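Local coordinates for protein putative dehydrogenase (Amycolatopsis orientalis, PDB 5A9T) that catalyses the NADPH-dependent reduction of imines to amines as an imine reductase, at residues F202-L205 with A206-F210; V242-L245 with K246-G250. All blocks are in the same frame, centred on the assembly; numbering follows the deposited sequence.

Contact 1 of 2, residues F202-L205 with A206-F210; sequences FTKL and AVDWF
F202 swings CG opposite its backbone N (chi1 178°), which carries the phenyl ring forward along the helix, over the methyl of A206 one turn on. That CB sits over one ring face, 3.8 Å from the F202 centroid, in a CH-pi contact whose nearest carbon is CE2. Alanine suits the place, since its single methyl fits beneath the ring. The ring itself reaches A188 and V192 of helix 166-193 and meets Y170 of the second subunit.

On another side of the helix, T203 has chi1 of 71°, setting OG1 between the backbone N and the carbonyl carbon, where it bonds to A200 O. It also accepts a hydrogen from a water at 3.0 Å from T203 OG1, and that water donates again to D208 OD2 at 2.8 Å. OD1 of D208 forms a salt bridge with K220 of the second subunit, so the carboxylate serves two partners with its two oxygens.

The backbone is wider than an ordinary alpha-helix here. A206 N to F202 O keeps the usual four-residue step, but T203 O is gripped by both V207 N at 2.8 Å and D208 N at 3.1 Å. L205 O takes its firm bond from F210 N, at 2.9 Å, and only a weak one from W209 N. The five-residue bonds define a pi-type turn. Beside it L205 CD2 meets W209 CE3 at 4.0 Å, while those two side chains pack on L160 and V134 of the second subunit.

Chemically, the turn combines an apolar aromatic side with a hydrated carboxylate side, both facing the partner subunit; the lysine charge of that subunit would probably stabilise D208 as an anion.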
ATOM      1  N   PHE A 202      13.998  -2.667   6.634  1.00 14.99           N
ATOM      2  CA  PHE A 202      13.381  -2.645   5.273  1.00 14.12           C
ATOM      3  C   PHE A 202      12.327  -1.483   5.283  1.00 14.50           C
ATOM      4  O   PHE A 202      12.148  -0.760   4.270  1.00 14.76           O
ATOM      5  CB  PHE A 202      12.728  -3.935   4.941  1.00 14.48           C
ATOM      6  CG  PHE A 202      12.042  -4.001   3.621  1.00 14.39           C
ATOM      7  CD1 PHE A 202      12.707  -3.649   2.436  1.00 14.40           C
ATOM      8  CD2 PHE A 202      10.735  -4.382   3.526  1.00 13.86           C
ATOM      9  CE1 PHE A 202      12.043  -3.738   1.221  1.00 14.60           C
ATOM     10  CE2 PHE A 202      10.085  -4.458   2.281  1.00 13.35           C
ATOM     11  CZ  PHE A 202      10.755  -4.110   1.154  1.00 14.44           C
ATOM     12  N   THR A 203      11.613  -1.270   6.384  1.00 14.73           N
ATOM     13  CA  THR A 203      10.611  -0.166   6.371  1.00 15.82           C
ATOM     14  C   THR A 203      11.083   1.236   6.078  1.00 15.90           C
ATOM     15  O   THR A 203      10.390   2.108   5.597  1.00 15.50           O
ATOM     16  CB  THR A 203       9.801  -0.052   7.694  1.00 18.99           C
ATOM     17  OG1 THR A 203      10.738   0.460   8.724  1.00 22.05           O
ATOM     18  CG2 THR A 203       9.208  -1.308   8.056  1.00 18.36           C
ATOM     19  N   LYS A 204      12.370   1.493   6.389  1.00 15.34           N
ATOM     20  CA  LYS A 204      12.997   2.815   6.030  1.00 18.60           C
ATOM     21  C   LYS A 204      12.863   3.138   4.563  1.00 20.59           C
ATOM     22  O   LYS A 204      12.475   4.254   4.190  1.00 25.53           O
ATOM     23  CB  LYS A 204      14.476   2.810   6.446  1.00 18.44           C
ATOM     24  CG  LYS A 204      14.633   2.667   7.955  1.00 20.61           C
ATOM     25  CD  LYS A 204      16.123   2.578   8.340  1.00 24.40           C
ATOM     26  CE  LYS A 204      16.263   2.461   9.808  1.00 29.32           C
ATOM     27  NZ  LYS A 204      17.702   2.419  10.084  1.00 32.55           N
ATOM     28  N   LEU A 205      13.102   2.175   3.695  1.00 15.35           N
ATOM     29  CA  LEU A 205      12.890   2.425   2.316  1.00 15.30           C
ATOM     30  C   LEU A 205      11.436   2.064   1.872  1.00 15.45           C
ATOM     31  O   LEU A 205      10.819   2.813   1.138  1.00 15.55           O
ATOM     32  CB  LEU A 205      13.891   1.678   1.459  1.00 16.97           C
ATOM     33  CG  LEU A 205      15.269   2.339   1.465  1.00 20.69           C
ATOM     34  CD1 LEU A 205      16.256   1.397   0.866  1.00 24.59           C
ATOM     35  CD2 LEU A 205      15.296   3.588   0.653  1.00 23.55           C
ATOM     36  N   ALA A 206      10.854   1.023   2.397  1.00 13.48           N
ATOM     37  CA  ALA A 206       9.577   0.553   1.882  1.00 14.34           C
ATOM     38  C   ALA A 206       8.407   1.465   2.312  1.00 13.50           C
ATOM     39  O   ALA A 206       7.493   1.653   1.498  1.00 15.12           O
ATOM     40  CB  ALA A 206       9.331  -0.897   2.296  1.00 14.34           C
ATOM     41  N   VAL A 207       8.424   1.935   3.549  1.00 14.35           N
ATOM     42  CA  VAL A 207       7.355   2.771   4.080  1.00 14.33           C
ATOM     43  C   VAL A 207       7.672   4.221   4.090  1.00 14.80           C
ATOM     44  O   VAL A 207       6.816   5.021   3.684  1.00 16.66           O
ATOM     45  CB  VAL A 207       6.979   2.275   5.532  1.00 16.26           C
ATOM     46  CG1 VAL A 207       5.928   3.209   6.063  1.00 18.85           C
ATOM     47  CG2 VAL A 207       6.498   0.869   5.409  1.00 17.27           C
ATOM     48  N   ASP A 208       8.887   4.606   4.526  1.00 14.95           N
ATOM     49  CA  ASP A 208       9.109   6.024   4.553  1.00 16.59           C
ATOM     50  C   ASP A 208       9.234   6.667   3.224  1.00 17.95           C
ATOM     51  O   ASP A 208       9.000   7.848   3.065  1.00 19.90           O
ATOM     52  CB  ASP A 208      10.364   6.305   5.455  1.00 18.12           C
ATOM     53  CG  ASP A 208      10.210   5.862   6.916  1.00 21.49           C
ATOM     54  OD1 ASP A 208       9.079   5.785   7.397  1.00 23.38           O
ATOM     55  OD2 ASP A 208      11.255   5.469   7.531  1.00 25.87           O
ATOM     56  N   TRP A 209       9.675   5.907   2.200  1.00 15.35           N
ATOM     57  CA  TRP A 209       9.858   6.390   0.866  1.00 14.46           C
ATOM     58  C   TRP A 209       8.877   5.745  -0.107  1.00 13.76           C
ATOM     59  O   TRP A 209       8.053   6.433  -0.696  1.00 15.36           O
ATOM     60  CB  TRP A 209      11.343   6.208   0.410  1.00 14.61           C
ATOM     61  CG  TRP A 209      11.475   6.335  -1.073  1.00 14.70           C
ATOM     62  CD1 TRP A 209      11.170   7.451  -1.847  1.00 15.53           C
ATOM     63  CD2 TRP A 209      11.843   5.347  -2.002  1.00 14.92           C
ATOM     64  NE1 TRP A 209      11.289   7.172  -3.134  1.00 16.95           N
ATOM     65  CE2 TRP A 209      11.711   5.890  -3.298  1.00 16.49           C
ATOM     66  CE3 TRP A 209      12.235   4.045  -1.875  1.00 14.94           C
ATOM     67  CZ2 TRP A 209      11.956   5.140  -4.421  1.00 16.68           C
ATOM     68  CZ3 TRP A 209      12.589   3.297  -3.071  1.00 14.98           C
ATOM     69  CH2 TRP A 209      12.425   3.895  -4.303  1.00 16.13           C
ATOM     70  N   PHE A 210       8.968   4.443  -0.348  1.00 13.05           N
ATOM     71  CA  PHE A 210       8.320   3.836  -1.521  1.00 13.55           C
ATOM     72  C   PHE A 210       6.814   3.920  -1.464  1.00 13.93           C
ATOM     73  O   PHE A 210       6.148   4.266  -2.470  1.00 13.96           O
ATOM     74  CB  PHE A 210       8.819   2.402  -1.683  1.00 14.30           C
ATOM     75  CG  PHE A 210       8.451   1.718  -2.980  1.00 14.32           C
ATOM     76  CD1 PHE A 210       9.205   1.917  -4.120  1.00 16.03           C
ATOM     77  CD2 PHE A 210       7.364   0.832  -3.031  1.00 15.00           C
ATOM     78  CE1 PHE A 210       8.875   1.316  -5.289  1.00 15.05           C
ATOM     79  CE2 PHE A 210       7.055   0.228  -4.213  1.00 15.48           C
ATOM     80  CZ  PHE A 210       7.806   0.502  -5.337  1.00 15.14           C
TER
HETATM   81  O   HOH W   1      10.978   3.383   9.330  1.00 31.50           O

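Contact 2 of 2, residues V242-L245 with K246-G250; sequences VTTL and KHIIG
The one side-chain ring here, the imidazole of H247, leads away from T244 while its CB rests 3.3 Å from T244 O, and neither ring face is packed by residues 242-245. Its NE2 hydrogen-bonds to G97 O of the second subunit, and the chi1 of -152° turns the ring outward to reach that partner.

Bonds from K246 N to V242 O, H247 N to T243 O, I248 N to T244 O (3.0 Å) and I249 N to L245 O complete a regular alpha-helical turn. Against it the side chains are sorted by character. L245 CD2 meets I248 CD1 at 4.0 Å, the two chains passing at a slant, and both pack on Y179 of the second subunit; L245 also touches L269 of helix 260-274. Branched and bulky, they suit a buried seam. I249 brings CG1 up against L245 O, at 3.2 Å, and packs on V263 of helix 260-274.

K246 runs extended beyond CG, its CE lying 3.9 Å from V242 CG1. The aliphatic stem thus shelters the valine, which itself touches L269, while the long chain lets the ammonium lie at the exposed surface.

The chemistry implies an amphipathic helix whose apolar residues serve two neighbours, helix 260-274 and the partner subunit. The tetrahydroisoquinoline product amine is bound about 5 Å from the T244 side chain, so this turn probably lies beside the pocket that includes N241, Y282 and Y283, while H247 fixes the helix to the other chain by a polar bond.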
ATOM      1  N   VAL A 242       2.723  -8.843 -16.826  1.00 20.95           N
ATOM      2  CA  VAL A 242       2.738 -10.317 -16.580  1.00 21.54           C
ATOM      3  C   VAL A 242       4.185 -10.707 -16.635  1.00 21.20           C
ATOM      4  O   VAL A 242       4.652 -11.563 -15.785  1.00 21.31           O
ATOM      5  CB  VAL A 242       1.897 -11.008 -17.671  1.00 21.54           C
ATOM      6  CG1 VAL A 242       2.214 -12.581 -17.672  1.00 23.90           C
ATOM      7  CG2 VAL A 242       0.426 -10.805 -17.502  1.00 23.37           C
ATOM      8  N   THR A 243       5.021 -10.242 -17.543  1.00 21.00           N
ATOM      9  CA  THR A 243       6.468 -10.489 -17.598  1.00 22.34           C
ATOM     10  C   THR A 243       7.216 -10.154 -16.307  1.00 22.93           C
ATOM     11  O   THR A 243       8.042 -10.900 -15.738  1.00 21.67           O
ATOM     12  CB  THR A 243       7.144  -9.829 -18.864  1.00 27.87           C
ATOM     13  OG1 THR A 243       6.406 -10.273 -20.011  1.00 30.39           O
ATOM     14  CG2 THR A 243       8.595 -10.033 -18.931  1.00 31.75           C
ATOM     15  N   THR A 244       6.903  -8.968 -15.736  1.00 18.21           N
ATOM     16  CA  THR A 244       7.573  -8.499 -14.523  1.00 18.43           C
ATOM     17  C   THR A 244       7.193  -9.499 -13.365  1.00 16.55           C
ATOM     18  O   THR A 244       8.053  -9.866 -12.612  1.00 18.22           O
ATOM     19  CB  THR A 244       7.066  -7.084 -14.144  1.00 19.56           C
ATOM     20  OG1 THR A 244       7.303  -6.254 -15.314  1.00 23.02           O
ATOM     21  CG2 THR A 244       7.771  -6.568 -13.052  1.00 18.52           C
ATOM     22  N   LEU A 245       5.969  -9.931 -13.297  1.00 16.47           N
ATOM     23  CA  LEU A 245       5.533 -10.841 -12.260  1.00 14.88           C
ATOM     24  C   LEU A 245       6.212 -12.210 -12.426  1.00 18.22           C
ATOM     25  O   LEU A 245       6.553 -12.831 -11.420  1.00 18.22           O
ATOM     26  CB  LEU A 245       4.048 -10.976 -12.158  1.00 14.99           C
ATOM     27  CG  LEU A 245       3.384  -9.838 -11.333  1.00 17.61           C
ATOM     28  CD1 LEU A 245       1.957  -9.661 -11.698  1.00 18.57           C
ATOM     29  CD2 LEU A 245       3.621 -10.055  -9.837  1.00 19.86           C
ATOM     30  N   LYS A 246       6.297 -12.646 -13.686  1.00 20.39           N
ATOM     31  CA  LYS A 246       7.077 -13.943 -13.903  1.00 21.36           C
ATOM     32  C   LYS A 246       8.481 -13.821 -13.344  1.00 21.61           C
ATOM     33  O   LYS A 246       9.007 -14.816 -12.684  1.00 22.13           O
ATOM     34  CB  LYS A 246       7.032 -14.279 -15.446  1.00 20.32           C
ATOM     35  CG  LYS A 246       5.741 -14.763 -15.925  1.00 21.70           C
ATOM     36  CD  LYS A 246       5.799 -14.995 -17.457  1.00 27.24           C
ATOM     37  CE  LYS A 246       4.534 -15.733 -17.797  1.00 30.60           C
ATOM     38  NZ  LYS A 246       4.248 -15.947 -19.230  1.00 36.10           N
ATOM     39  N   HIS A 247       9.150 -12.678 -13.513  1.00 18.86           N
ATOM     40  CA  HIS A 247      10.436 -12.386 -12.995  1.00 21.34           C
ATOM     41  C   HIS A 247      10.471 -12.452 -11.438  1.00 20.63           C
ATOM     42  O   HIS A 247      11.391 -13.020 -10.766  1.00 20.74           O
ATOM     43  CB  HIS A 247      10.933 -11.074 -13.564  1.00 26.98           C
ATOM     44  CG  HIS A 247      12.382 -11.037 -13.620  1.00 39.17           C
ATOM     45  ND1 HIS A 247      13.092 -11.639 -14.651  1.00 45.50           N
ATOM     46  CD2 HIS A 247      13.294 -10.603 -12.712  1.00 39.74           C
ATOM     47  CE1 HIS A 247      14.386 -11.561 -14.380  1.00 47.35           C
ATOM     48  NE2 HIS A 247      14.531 -10.903 -13.237  1.00 51.09           N
ATOM     49  N   ILE A 248       9.467 -11.784 -10.833  1.00 18.31           N
ATOM     50  CA  ILE A 248       9.359 -11.768  -9.405  1.00 16.77           C
ATOM     51  C   ILE A 248       9.250 -13.196  -8.884  1.00 17.26           C
ATOM     52  O   ILE A 248       9.832 -13.557  -7.823  1.00 18.09           O
ATOM     53  CB  ILE A 248       8.191 -10.873  -8.907  1.00 17.71           C
ATOM     54  CG1 ILE A 248       8.541  -9.450  -9.293  1.00 18.33           C
ATOM     55  CG2 ILE A 248       7.905 -11.106  -7.430  1.00 18.05           C
ATOM     56  CD1 ILE A 248       7.293  -8.573  -9.196  1.00 17.42           C
ATOM     57  N   ILE A 249       8.434 -13.966  -9.548  1.00 17.08           N
ATOM     58  CA  ILE A 249       8.186 -15.413  -9.148  1.00 17.57           C
ATOM     59  C   ILE A 249       9.494 -16.118  -9.265  1.00 19.00           C
ATOM     60  O   ILE A 249       9.843 -16.898  -8.347  1.00 18.55           O
ATOM     61  CB  ILE A 249       7.098 -16.047 -10.016  1.00 17.75           C
ATOM     62  CG1 ILE A 249       5.745 -15.421  -9.774  1.00 18.14           C
ATOM     63  CG2 ILE A 249       7.003 -17.554  -9.843  1.00 20.76           C
ATOM     64  CD1 ILE A 249       4.697 -15.671 -10.813  1.00 20.98           C
ATOM     65  N   GLY A 250      10.216 -15.991 -10.353  1.00 19.98           N
ATOM     66  CA  GLY A 250      11.516 -16.666 -10.500  1.00 18.76           C
ATOM     67  C   GLY A 250      12.565 -16.258  -9.492  1.00 20.77           C
ATOM     68  O   GLY A 250      13.278 -17.088  -8.872  1.00 20.90           O
TER

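In the fold
From the N terminus the chain first builds the Rossmann-type NADP-binding domain, then passes along helix 166-193 into the helical C-terminal domain. Contact 1 comes next, near the start of helix 199-228, and contact 2 follows on helix 238-255. Each is a local turn of a single helix and closes no loop; they lie in series, neither nested nor crossed. Their centres are 22 Å apart and their nearest atoms about 10 Å, so they do not touch. Contact 1 joins helix 199-228 to helix 166-193, and contact 2 joins helix 238-255 to helix 260-274. Both face the second subunit, so together they help build the interface of the dimer.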